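Local coordinates for protein glycoside hydrolase family 43 (Halothermothrix orenii, PDB 4QQS) that hydrolyses glycosidic bonds with alpha-L-arabinofuranosidase activity, as a thermostable five-bladed beta-propeller probably acting in plant polysaccharide breakdown, at residues D70-E75 with S123-H128; M85-R90 with A99-K104; Y138-K143 with I158-M163. All blocks are in the same frame, centred on the assembly; numbering follows the deposited sequence.

Contact 1: D70-E75 with S123-H128; sequences DFWAPE and SFIDAH. With NA (sodium ion), chain D.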
loop_
_atom_site.group_PDB
_atom_site.type_symbol
_atom_site.label_atom_id
_atom_site.label_comp_id
_atom_site.label_asym_id
_atom_site.label_seq_id
_atom_site.Cartn_x
_atom_site.Cartn_y
_atom_site.Cartn_z
ATOM N N ASP A 70 -4.161 9.732 -13.218
ATOM C CA ASP A 70 -4.137 9.464 -11.779
ATOM C C ASP A 70 -4.164 7.959 -11.468
ATOM O O ASP A 70 -4.911 7.489 -10.607
ATOM C CB ASP A 70 -5.277 10.201 -11.064
ATOM C CG ASP A 70 -5.135 11.721 -11.139
ATOM O OD1 ASP A 70 -3.995 12.231 -11.007
ATOM O OD2 ASP A 70 -6.164 12.409 -11.318
ATOM N N PHE A 71 -3.298 7.224 -12.157
ATOM C CA PHE A 71 -3.098 5.797 -11.910
ATOM C C PHE A 71 -2.245 5.632 -10.659
ATOM O O PHE A 71 -1.053 5.958 -10.682
ATOM C CB PHE A 71 -2.429 5.131 -13.128
ATOM C CG PHE A 71 -3.360 4.940 -14.291
ATOM C CD1 PHE A 71 -3.608 5.974 -15.190
ATOM C CD2 PHE A 71 -4.012 3.733 -14.492
ATOM C CE1 PHE A 71 -4.480 5.792 -16.238
ATOM C CE2 PHE A 71 -4.883 3.562 -15.547
ATOM C CZ PHE A 71 -5.111 4.592 -16.409
ATOM N N TRP A 72 -2.861 5.158 -9.571
ATOM C CA TRP A 72 -2.203 5.097 -8.271
ATOM C C TRP A 72 -2.282 3.730 -7.615
ATOM O O TRP A 72 -3.282 3.011 -7.727
ATOM C CB TRP A 72 -2.823 6.092 -7.267
ATOM C CG TRP A 72 -2.827 7.523 -7.665
ATOM C CD1 TRP A 72 -2.048 8.134 -8.605
ATOM C CD2 TRP A 72 -3.692 8.529 -7.136
ATOM N NE1 TRP A 72 -2.386 9.471 -8.696
ATOM C CE2 TRP A 72 -3.403 9.733 -7.809
ATOM C CE3 TRP A 72 -4.687 8.529 -6.161
ATOM C CZ2 TRP A 72 -4.075 10.924 -7.531
ATOM C CZ3 TRP A 72 -5.357 9.711 -5.895
ATOM C CH2 TRP A 72 -5.052 10.888 -6.579
ATOM N N ALA A 73 -1.220 3.444 -6.865
ATOM C CA ALA A 73 -1.168 2.457 -5.776
ATOM C C ALA A 73 -1.640 1.058 -6.165
ATOM O O ALA A 73 -2.641 0.552 -5.646
ATOM C CB ALA A 73 -1.893 2.985 -4.539
ATOM N N PRO A 74 -0.877 0.408 -7.048
ATOM C CA PRO A 74 -1.191 -0.951 -7.473
ATOM C C PRO A 74 -0.804 -1.965 -6.407
ATOM O O PRO A 74 0.215 -1.789 -5.733
ATOM C CB PRO A 74 -0.304 -1.127 -8.703
ATOM C CG PRO A 74 0.911 -0.329 -8.375
ATOM C CD PRO A 74 0.380 0.893 -7.637
ATOM N N GLU A 75 -1.582 -3.028 -6.281
ATOM C CA GLU A 75 -1.215 -4.138 -5.407
ATOM C C GLU A 75 -1.532 -5.424 -6.130
ATOM O O GLU A 75 -2.531 -5.503 -6.841
ATOM C CB GLU A 75 -1.975 -4.098 -4.102
ATOM C CG GLU A 75 -1.712 -2.887 -3.265
ATOM C CD GLU A 75 -2.040 -3.150 -1.781
ATOM O OE1 GLU A 75 -2.388 -4.287 -1.415
ATOM O OE2 GLU A 75 -1.961 -2.219 -0.969
ATOM N N SER A 123 -15.001 8.976 -4.891
ATOM C CA SER A 123 -13.619 8.602 -5.141
ATOM C C SER A 123 -13.100 7.584 -4.133
ATOM O O SER A 123 -13.209 7.772 -2.913
ATOM C CB SER A 123 -12.729 9.841 -5.146
ATOM O OG SER A 123 -12.898 10.571 -6.360
ATOM N N PHE A 124 -12.513 6.511 -4.664
ATOM C CA PHE A 124 -11.963 5.418 -3.878
ATOM C C PHE A 124 -10.584 5.080 -4.406
ATOM O O PHE A 124 -10.377 5.036 -5.621
ATOM C CB PHE A 124 -12.866 4.175 -3.960
ATOM C CG PHE A 124 -14.251 4.431 -3.484
ATOM C CD1 PHE A 124 -14.560 4.309 -2.146
ATOM C CD2 PHE A 124 -15.249 4.826 -4.359
ATOM C CE1 PHE A 124 -15.840 4.572 -1.691
ATOM C CE2 PHE A 124 -16.531 5.085 -3.908
ATOM C CZ PHE A 124 -16.828 4.954 -2.581
ATOM N N ILE A 125 -9.657 4.823 -3.483
ATOM C CA ILE A 125 -8.277 4.507 -3.821
ATOM C C ILE A 125 -7.699 3.498 -2.826
ATOM O O ILE A 125 -8.349 3.116 -1.849
ATOM C CB ILE A 125 -7.368 5.775 -3.829
ATOM C CG1 ILE A 125 -7.151 6.338 -2.417
ATOM C CG2 ILE A 125 -7.925 6.852 -4.768
ATOM C CD1 ILE A 125 -6.069 7.388 -2.342
ATOM N N ASP A 126 -6.471 3.061 -3.086
ATOM C CA ASP A 126 -5.686 2.314 -2.110
ATOM C C ASP A 126 -6.301 0.972 -1.727
ATOM O O ASP A 126 -6.167 0.515 -0.591
ATOM C CB ASP A 126 -5.388 3.135 -0.848
ATOM C CG ASP A 126 -4.291 4.165 -1.034
ATOM O OD1 ASP A 126 -3.684 4.227 -2.114
ATOM O OD2 ASP A 126 -4.042 4.928 -0.073
ATOM N N ALA A 127 -6.906 0.288 -2.692
ATOM C CA ALA A 127 -7.387 -1.057 -2.440
ATOM C C ALA A 127 -6.261 -1.996 -2.009
ATOM O O ALA A 127 -5.136 -1.945 -2.515
ATOM C CB ALA A 127 -8.061 -1.623 -3.665
ATOM N N HIS A 128 -6.612 -2.876 -1.084
ATOM C CA HIS A 128 -5.716 -3.880 -0.552
ATOM C C HIS A 128 -6.553 -5.125 -0.295
ATOM O O HIS A 128 -7.479 -5.089 0.494
ATOM C CB HIS A 128 -5.093 -3.389 0.750
ATOM C CG HIS A 128 -4.334 -4.447 1.475
ATOM N ND1 HIS A 128 -3.120 -4.921 1.039
ATOM C CD2 HIS A 128 -4.636 -5.154 2.593
ATOM C CE1 HIS A 128 -2.713 -5.882 1.855
ATOM N NE2 HIS A 128 -3.608 -6.038 2.810
HETATM NA NA NA D . -1.370 -0.238 -0.686
HETATM O O HOH W 1 -5.189 3.053 -5.645
HETATM O O HOH W 2 -4.709 -1.314 -5.102
HETATM O O HOH W 3 -2.711 0.255 -2.420
HETATM O O HOH W 4 -3.450 0.214 0.364
HETATM O O HOH W 5 -0.214 0.186 1.606
HETATM O O HOH W 6 0.465 -0.781 -1.685
#

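Contact 2: M85-R90 with A99-K104; sequences MTYSAR and ALASSK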
loop_
_atom_site.group_PDB
_atom_site.type_symbol
_atom_site.label_atom_id
_atom_site.label_comp_id
_atom_site.label_asym_id
_atom_site.label_seq_id
_atom_site.Cartn_x
_atom_site.Cartn_y
_atom_site.Cartn_z
ATOM N N MET A 85 -4.295 -7.828 -9.808
ATOM C CA MET A 85 -3.870 -6.484 -9.478
ATOM C C MET A 85 -5.082 -5.604 -9.221
ATOM O O MET A 85 -5.991 -5.540 -10.037
ATOM C CB MET A 85 -3.067 -5.867 -10.619
ATOM C CG MET A 85 -2.563 -4.454 -10.311
ATOM S SD MET A 85 -1.693 -3.651 -11.670
ATOM C CE MET A 85 -0.159 -4.570 -11.707
ATOM N N THR A 86 -5.085 -4.921 -8.086
ATOM C CA THR A 86 -5.995 -3.815 -7.868
ATOM C C THR A 86 -5.233 -2.519 -8.067
ATOM O O THR A 86 -4.018 -2.456 -7.867
ATOM C CB THR A 86 -6.602 -3.832 -6.446
ATOM O OG1 THR A 86 -5.556 -3.945 -5.475
ATOM C CG2 THR A 86 -7.578 -4.982 -6.275
ATOM N N TYR A 87 -5.957 -1.481 -8.460
ATOM C CA TYR A 87 -5.383 -0.159 -8.627
ATOM C C TYR A 87 -6.526 0.825 -8.704
ATOM O O TYR A 87 -7.688 0.423 -8.810
ATOM C CB TYR A 87 -4.516 -0.075 -9.886
ATOM C CG TYR A 87 -5.230 -0.257 -11.214
ATOM C CD1 TYR A 87 -5.451 -1.520 -11.751
ATOM C CD2 TYR A 87 -5.646 0.839 -11.959
ATOM C CE1 TYR A 87 -6.048 -1.686 -12.993
ATOM C CE2 TYR A 87 -6.242 0.687 -13.198
ATOM C CZ TYR A 87 -6.443 -0.577 -13.710
ATOM O OH TYR A 87 -7.027 -0.688 -14.953
ATOM N N SER A 88 -6.213 2.120 -8.722
ATOM C CA SER A 88 -7.237 3.112 -8.996
ATOM C C SER A 88 -6.771 4.060 -10.088
ATOM O O SER A 88 -5.577 4.221 -10.330
ATOM C CB SER A 88 -7.655 3.866 -7.728
ATOM O OG SER A 88 -6.587 4.616 -7.184
ATOM N N ALA A 89 -7.746 4.666 -10.746
ATOM C CA ALA A 89 -7.503 5.709 -11.731
ATOM C C ALA A 89 -8.747 6.574 -11.796
ATOM O O ALA A 89 -9.812 6.207 -11.296
ATOM C CB ALA A 89 -7.187 5.112 -13.112
ATOM N N ARG A 90 -8.624 7.727 -12.448
ATOM C CA ARG A 90 -9.758 8.620 -12.629
ATOM C C ARG A 90 -10.567 8.201 -13.856
ATOM O O ARG A 90 -10.025 8.019 -14.942
ATOM C CB ARG A 90 -9.302 10.082 -12.773
ATOM C CG ARG A 90 -10.432 11.075 -12.538
ATOM C CD ARG A 90 -9.945 12.512 -12.456
ATOM N NE ARG A 90 -8.951 12.722 -11.409
ATOM C CZ ARG A 90 -9.216 12.913 -10.120
ATOM N NH1 ARG A 90 -10.461 12.906 -9.666
ATOM N NH2 ARG A 90 -8.212 13.086 -9.264
ATOM N N ALA A 99 -10.116 -0.588 -9.719
ATOM C CA ALA A 99 -10.237 -1.554 -10.796
ATOM C C ALA A 99 -9.484 -2.827 -10.423
ATOM O O ALA A 99 -8.558 -2.809 -9.606
ATOM C CB ALA A 99 -9.668 -0.981 -12.082
ATOM N N LEU A 100 -9.888 -3.921 -11.065
ATOM C CA LEU A 100 -9.298 -5.238 -10.895
ATOM C C LEU A 100 -8.835 -5.787 -12.242
ATOM O O LEU A 100 -9.602 -5.791 -13.209
ATOM C CB LEU A 100 -10.335 -6.187 -10.299
ATOM C CG LEU A 100 -9.862 -7.602 -9.953
ATOM C CD1 LEU A 100 -8.887 -7.574 -8.791
ATOM C CD2 LEU A 100 -11.042 -8.515 -9.640
ATOM N N ALA A 101 -7.596 -6.269 -12.279
ATOM C CA ALA A 101 -6.973 -6.837 -13.470
ATOM C C ALA A 101 -6.288 -8.147 -13.088
ATOM O O ALA A 101 -6.068 -8.419 -11.906
ATOM C CB ALA A 101 -5.961 -5.870 -14.048
ATOM N N SER A 102 -5.924 -8.947 -14.089
ATOM C CA SER A 102 -5.217 -10.192 -13.820
ATOM C C SER A 102 -4.162 -10.506 -14.875
ATOM O O SER A 102 -4.173 -9.957 -15.975
ATOM C CB SER A 102 -6.207 -11.346 -13.690
ATOM O OG SER A 102 -6.761 -11.677 -14.949
ATOM N N SER A 103 -3.253 -11.411 -14.524
ATOM C CA SER A 103 -2.201 -11.864 -15.423
ATOM C C SER A 103 -1.761 -13.251 -15.009
ATOM O O SER A 103 -1.846 -13.623 -13.844
ATOM C CB SER A 103 -0.993 -10.927 -15.351
ATOM O OG SER A 103 0.021 -11.328 -16.258
ATOM N N LYS A 104 -1.274 -14.018 -15.969
ATOM C CA LYS A 104 -0.680 -15.313 -15.669
ATOM C C LYS A 104 0.764 -15.174 -15.178
ATOM O O LYS A 104 1.328 -16.122 -14.636
ATOM C CB LYS A 104 -0.768 -16.225 -16.891
ATOM C CG LYS A 104 -2.200 -16.662 -17.196
ATOM C CD LYS A 104 -2.745 -17.588 -16.103
ATOM C CE LYS A 104 -4.137 -18.128 -16.412
ATOM N NZ LYS A 104 -4.643 -19.000 -15.308
#

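Contact 3: Y138-K143 with I158-M163; sequences YIYYVK and IYVQEM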
loop_
_atom_site.group_PDB
_atom_site.type_symbol
_atom_site.label_atom_id
_atom_site.label_comp_id
_atom_site.label_asym_id
_atom_site.label_seq_id
_atom_site.Cartn_x
_atom_site.Cartn_y
_atom_site.Cartn_z
ATOM N N TYR A 138 -10.886 -10.305 1.784
ATOM C CA TYR A 138 -11.385 -9.034 2.269
ATOM C C TYR A 138 -10.677 -7.919 1.528
ATOM O O TYR A 138 -9.483 -7.997 1.303
ATOM C CB TYR A 138 -11.109 -8.878 3.765
ATOM C CG TYR A 138 -11.752 -9.939 4.615
ATOM C CD1 TYR A 138 -11.113 -11.148 4.855
ATOM C CD2 TYR A 138 -13.012 -9.751 5.163
ATOM C CE1 TYR A 138 -11.698 -12.131 5.623
ATOM C CE2 TYR A 138 -13.619 -10.742 5.929
ATOM C CZ TYR A 138 -12.950 -11.931 6.149
ATOM O OH TYR A 138 -13.516 -12.924 6.920
ATOM N N ILE A 139 -11.418 -6.888 1.157
ATOM C CA ILE A 139 -10.831 -5.710 0.547
ATOM C C ILE A 139 -10.910 -4.540 1.513
ATOM O O ILE A 139 -11.969 -4.234 2.055
ATOM C CB ILE A 139 -11.474 -5.386 -0.831
ATOM C CG1 ILE A 139 -10.689 -4.269 -1.529
ATOM C CG2 ILE A 139 -12.951 -5.045 -0.708
ATOM C CD1 ILE A 139 -11.106 -4.042 -2.979
ATOM N N TYR A 140 -9.757 -3.917 1.731
ATOM C CA TYR A 140 -9.626 -2.690 2.509
ATOM C C TYR A 140 -9.387 -1.589 1.494
ATOM O O TYR A 140 -8.613 -1.768 0.576
ATOM C CB TYR A 140 -8.428 -2.811 3.478
ATOM C CG TYR A 140 -8.635 -3.884 4.505
ATOM C CD1 TYR A 140 -8.346 -5.211 4.229
ATOM C CD2 TYR A 140 -9.158 -3.585 5.744
ATOM C CE1 TYR A 140 -8.603 -6.209 5.155
ATOM C CE2 TYR A 140 -9.404 -4.572 6.687
ATOM C CZ TYR A 140 -9.131 -5.890 6.386
ATOM O OH TYR A 140 -9.386 -6.909 7.258
ATOM N N TYR A 141 -10.069 -0.461 1.639
ATOM C CA TYR A 141 -9.940 0.597 0.653
ATOM C C TYR A 141 -10.257 1.938 1.285
ATOM O O TYR A 141 -10.822 2.011 2.369
ATOM C CB TYR A 141 -10.847 0.328 -0.552
ATOM C CG TYR A 141 -12.313 0.183 -0.206
ATOM C CD1 TYR A 141 -13.160 1.269 -0.208
ATOM C CD2 TYR A 141 -12.852 -1.049 0.139
ATOM C CE1 TYR A 141 -14.503 1.137 0.103
ATOM C CE2 TYR A 141 -14.196 -1.188 0.462
ATOM C CZ TYR A 141 -15.018 -0.094 0.434
ATOM O OH TYR A 141 -16.362 -0.182 0.753
ATOM N N VAL A 142 -9.892 2.999 0.583
ATOM C CA VAL A 142 -10.034 4.351 1.089
ATOM C C VAL A 142 -11.163 5.078 0.368
ATOM O O VAL A 142 -11.205 5.124 -0.861
ATOM C CB VAL A 142 -8.728 5.137 0.906
ATOM C CG1 VAL A 142 -8.901 6.596 1.273
ATOM C CG2 VAL A 142 -7.623 4.503 1.758
ATOM N N LYS A 143 -12.070 5.645 1.162
ATOM C CA LYS A 143 -13.048 6.627 0.695
ATOM C C LYS A 143 -12.342 7.971 0.795
ATOM O O LYS A 143 -12.109 8.479 1.874
ATOM C CB LYS A 143 -14.305 6.556 1.567
ATOM C CG LYS A 143 -15.491 7.356 1.061
ATOM C CD LYS A 143 -16.714 7.187 1.984
ATOM C CE LYS A 143 -17.972 7.742 1.350
ATOM N NZ LYS A 143 -19.125 7.796 2.258
ATOM N N ILE A 158 -10.715 4.524 5.937
ATOM C CA ILE A 158 -10.529 3.165 5.449
ATOM C C ILE A 158 -11.733 2.309 5.800
ATOM O O ILE A 158 -12.109 2.233 6.969
ATOM C CB ILE A 158 -9.234 2.550 6.005
ATOM C CG1 ILE A 158 -8.019 3.314 5.472
ATOM C CG2 ILE A 158 -9.127 1.064 5.650
ATOM C CD1 ILE A 158 -6.724 3.049 6.232
ATOM N N TYR A 159 -12.315 1.700 4.768
ATOM C CA TYR A 159 -13.415 0.764 4.877
ATOM C C TYR A 159 -12.925 -0.637 4.548
ATOM O O TYR A 159 -11.898 -0.824 3.903
ATOM C CB TYR A 159 -14.549 1.159 3.912
ATOM C CG TYR A 159 -15.315 2.370 4.362
ATOM C CD1 TYR A 159 -14.836 3.653 4.114
ATOM C CD2 TYR A 159 -16.509 2.243 5.057
ATOM C CE1 TYR A 159 -15.503 4.773 4.543
ATOM C CE2 TYR A 159 -17.195 3.370 5.495
ATOM C CZ TYR A 159 -16.685 4.625 5.234
ATOM O OH TYR A 159 -17.371 5.733 5.674
ATOM N N VAL A 160 -13.705 -1.621 4.978
ATOM C CA VAL A 160 -13.462 -3.012 4.642
ATOM C C VAL A 160 -14.766 -3.685 4.256
ATOM O O VAL A 160 -15.824 -3.413 4.828
ATOM C CB VAL A 160 -12.774 -3.780 5.808
ATOM C CG1 VAL A 160 -13.579 -3.704 7.101
ATOM C CG2 VAL A 160 -12.489 -5.230 5.429
ATOM N N GLN A 161 -14.679 -4.570 3.268
ATOM C CA GLN A 161 -15.743 -5.521 2.980
ATOM C C GLN A 161 -15.154 -6.877 2.657
ATOM O O GLN A 161 -14.101 -6.996 2.038
ATOM C CB GLN A 161 -16.606 -5.055 1.799
ATOM C CG GLN A 161 -17.493 -3.881 2.163
ATOM C CD GLN A 161 -18.253 -3.312 0.999
ATOM O OE1 GLN A 161 -17.797 -2.366 0.346
ATOM N NE2 GLN A 161 -19.426 -3.872 0.729
ATOM N N GLU A 162 -15.863 -7.918 3.063
ATOM C CA GLU A 162 -15.592 -9.254 2.558
ATOM C C GLU A 162 -15.917 -9.272 1.073
ATOM O O GLU A 162 -16.856 -8.597 0.638
ATOM C CB GLU A 162 -16.474 -10.229 3.325
ATOM C CG GLU A 162 -16.228 -11.684 3.038
ATOM C CD GLU A 162 -17.099 -12.586 3.893
ATOM O OE1 GLU A 162 -17.604 -12.125 4.953
ATOM O OE2 GLU A 162 -17.282 -13.751 3.504
ATOM N N MET A 163 -15.144 -10.027 0.300
ATOM C CA MET A 163 -15.427 -10.178 -1.123
ATOM C C MET A 163 -16.012 -11.533 -1.418
ATOM O O MET A 163 -15.848 -12.482 -0.659
ATOM C CB MET A 163 -14.173 -10.019 -1.976
ATOM C CG MET A 163 -13.318 -8.802 -1.618
ATOM S SD MET A 163 -11.941 -8.564 -2.731
ATOM C CE MET A 163 -12.743 -7.701 -4.066
HETATM O O HOH W 7 -19.847 6.084 4.386
#

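Contact 1: D70-E75 with S123-H128
Strands 72-75 and 124-128 run side by side in nearly the same direction, 21° apart, and their axes come no closer than 6.7 Å. They are the first strands of consecutive blades of the five-bladed beta-propeller. Ala73 and Asp126 have the nearest CA atoms, and both residues have positive phi. Water bridges the gap between the backbones. One molecule donates to Trp72 O and accepts from Asp126 N. A second donates to Ala73 O (2.8 Å) and to Ala127 O (2.7 Å). Toward the start of the strands, Trp72 CE3 meets Ile125 CG2 obliquely at 3.9 Å. Asp126 starts out pointing away from 72-75, but its OD1 comes back to 3.3 Å from Ala73 CB. Its OD2 accepts from Gly196 N. Asp126 is predicted to tune the pKa of the catalytic acid, probably Glu195, whose side chain lies beside it. The extended side chain of Glu75 divides its carboxylate between two partners. Glu75 OE2 binds the sodium ion at 2.1 Å, and His256 and four waters complete the site. This split fixes the carboxylate, and the metal would be expected to favour its ionised form. His128 CG is anti to its backbone N, and the ring stands 67° from the carboxylate plane. In the plane of that ring, His128 ND1 donates to the syn lone pair of Glu75 OE1 at 2.6 Å, with an N-H...O angle of 155°.

Contact 2: M85-R90 with A99-K104
Backbone groups do most of the bonding between strands 85-90 and 99-103. The strands are antiparallel, with 145° between their directions. Met85 and Ala101 form one hydrogen-bonded pair: Met85 N donates to Ala101 O at 2.8 Å, and Ala101 N returns a bond to Met85 O at 2.9 Å. The two acceptors are used differently. Met85 O receives its donor in the carbonyl plane, whereas Met85 N sits 38° above the plane of the Ala101 carbonyl. Tyr87 and Ala99 form the second such pair. Here Ala99 N reaches Tyr87 O at 2.8 Å, nearly along the C=O axis, and Tyr87 N meets Ala99 O at a longer 3.1 Å. Thr86 and Leu100 lie between them as a non-hydrogen-bonded pair. Their CA atoms make CA-H...O contacts, from Thr86 to Ala99 O and from Leu100 to Met85 O. Thr86 N is satisfied on the other side of its strand, by Glu75 O.

Tyr87 has chi1 at 64°, which puts CG in the crowded position between its backbone N and carbonyl carbon. The ring therefore leans over the partner strand. Ala99 CB lies over one face of the Tyr87 ring, 3.9 Å from its centroid, in a CH-pi contact. Ala101 CB lies at the ring edge, 4.3 Å from Tyr87 CE1. The buried hydroxyl has its partner elsewhere, in Asn112 OD1 on the last strand of the blade. On the opposite face of the sheet, Thr86 CG2 touches Leu100 CD1 at 3.8 Å. This is a regular antiparallel beta hairpin, joining the second and third strands of a four-stranded propeller blade.

Contact 3: Y138-K143 with I158-M163
Two tyrosines on opposite faces of the sheet each lay a ring against an aliphatic group of the facing strand. Strands 138-143 and 158-162 are antiparallel neighbours in a propeller blade, with paired backbone hydrogen bonds at Ile139-Gln161 and Tyr141-Tyr159. Tyr140 and Val160 lie side by side and point the same way. Val160 CG2 sits over the Tyr140 ring face, 3.6 Å from the centroid, as a CH-pi contact. The hydroxyl of Tyr140 is bonded to Pro230 O. On the same face, Tyr138 runs alongside Glu162, with Tyr138 CE2 3.9 Å from Glu162 CB, and Val142 CG2 meets Ile158 CG1.

On the other face the Tyr141 side chain crosses those of Tyr159 and Gln161 obliquely. Its chi1 of 58° swings the ring over its partner, so that Tyr159 CB lies above one face, 3.7 Å from Tyr141 CZ. Tyr141 OH donates to a lone pair of Gln161 OE1 at 2.6 Å, with ring and amide planes 53° apart. Next along, the extended Lys143 crosses the Tyr159 side chain obliquely, with Lys143 CB 3.7 Å from Tyr159 CE1. One water accepts from Lys143 NZ and donates to Tyr159 OH, which is also hydrogen-bonded to Gln157 OE1. At the far end, Met163 SD packs on Ile139 CB at 3.7 Å.

Arg120 also bonds both Tyr141 OH and Gln161 OE1, while Gln161 NE2 donates to Lys171 O. An alanine in place of Tyr141 lacks the ring and hydroxyl, and would probably leave Gln161 and Arg120 less firmly held and Tyr159 CB less well packed. The buried polar ends of Tyr141 and Gln161 are thus satisfied, and the arginine's positive charge would probably polarise the tyrosine hydroxyl.

After the four strands of 16-58, which form a blade of their own, the chain lays down strand 72-79, which holds the opening half of contact 1. It turns back into strand 82-90, and contact 2 then closes a short hairpin with strand 96-103. Contact 2 is nested inside the longer loop that contact 1 closes on reaching 123-128. Contact 3 follows in series, where strand 153-162 returns to 137-143. Contacts 2 and 3 each lie within one blade; contact 1 joins these two blades near the sodium site. Backbone bonding ties contact 1 to both neighbours, for example between His128 N and Tyr140 O. Asp70 and Arg90 add a salt bridge. Contacts 2 and 3 do not touch.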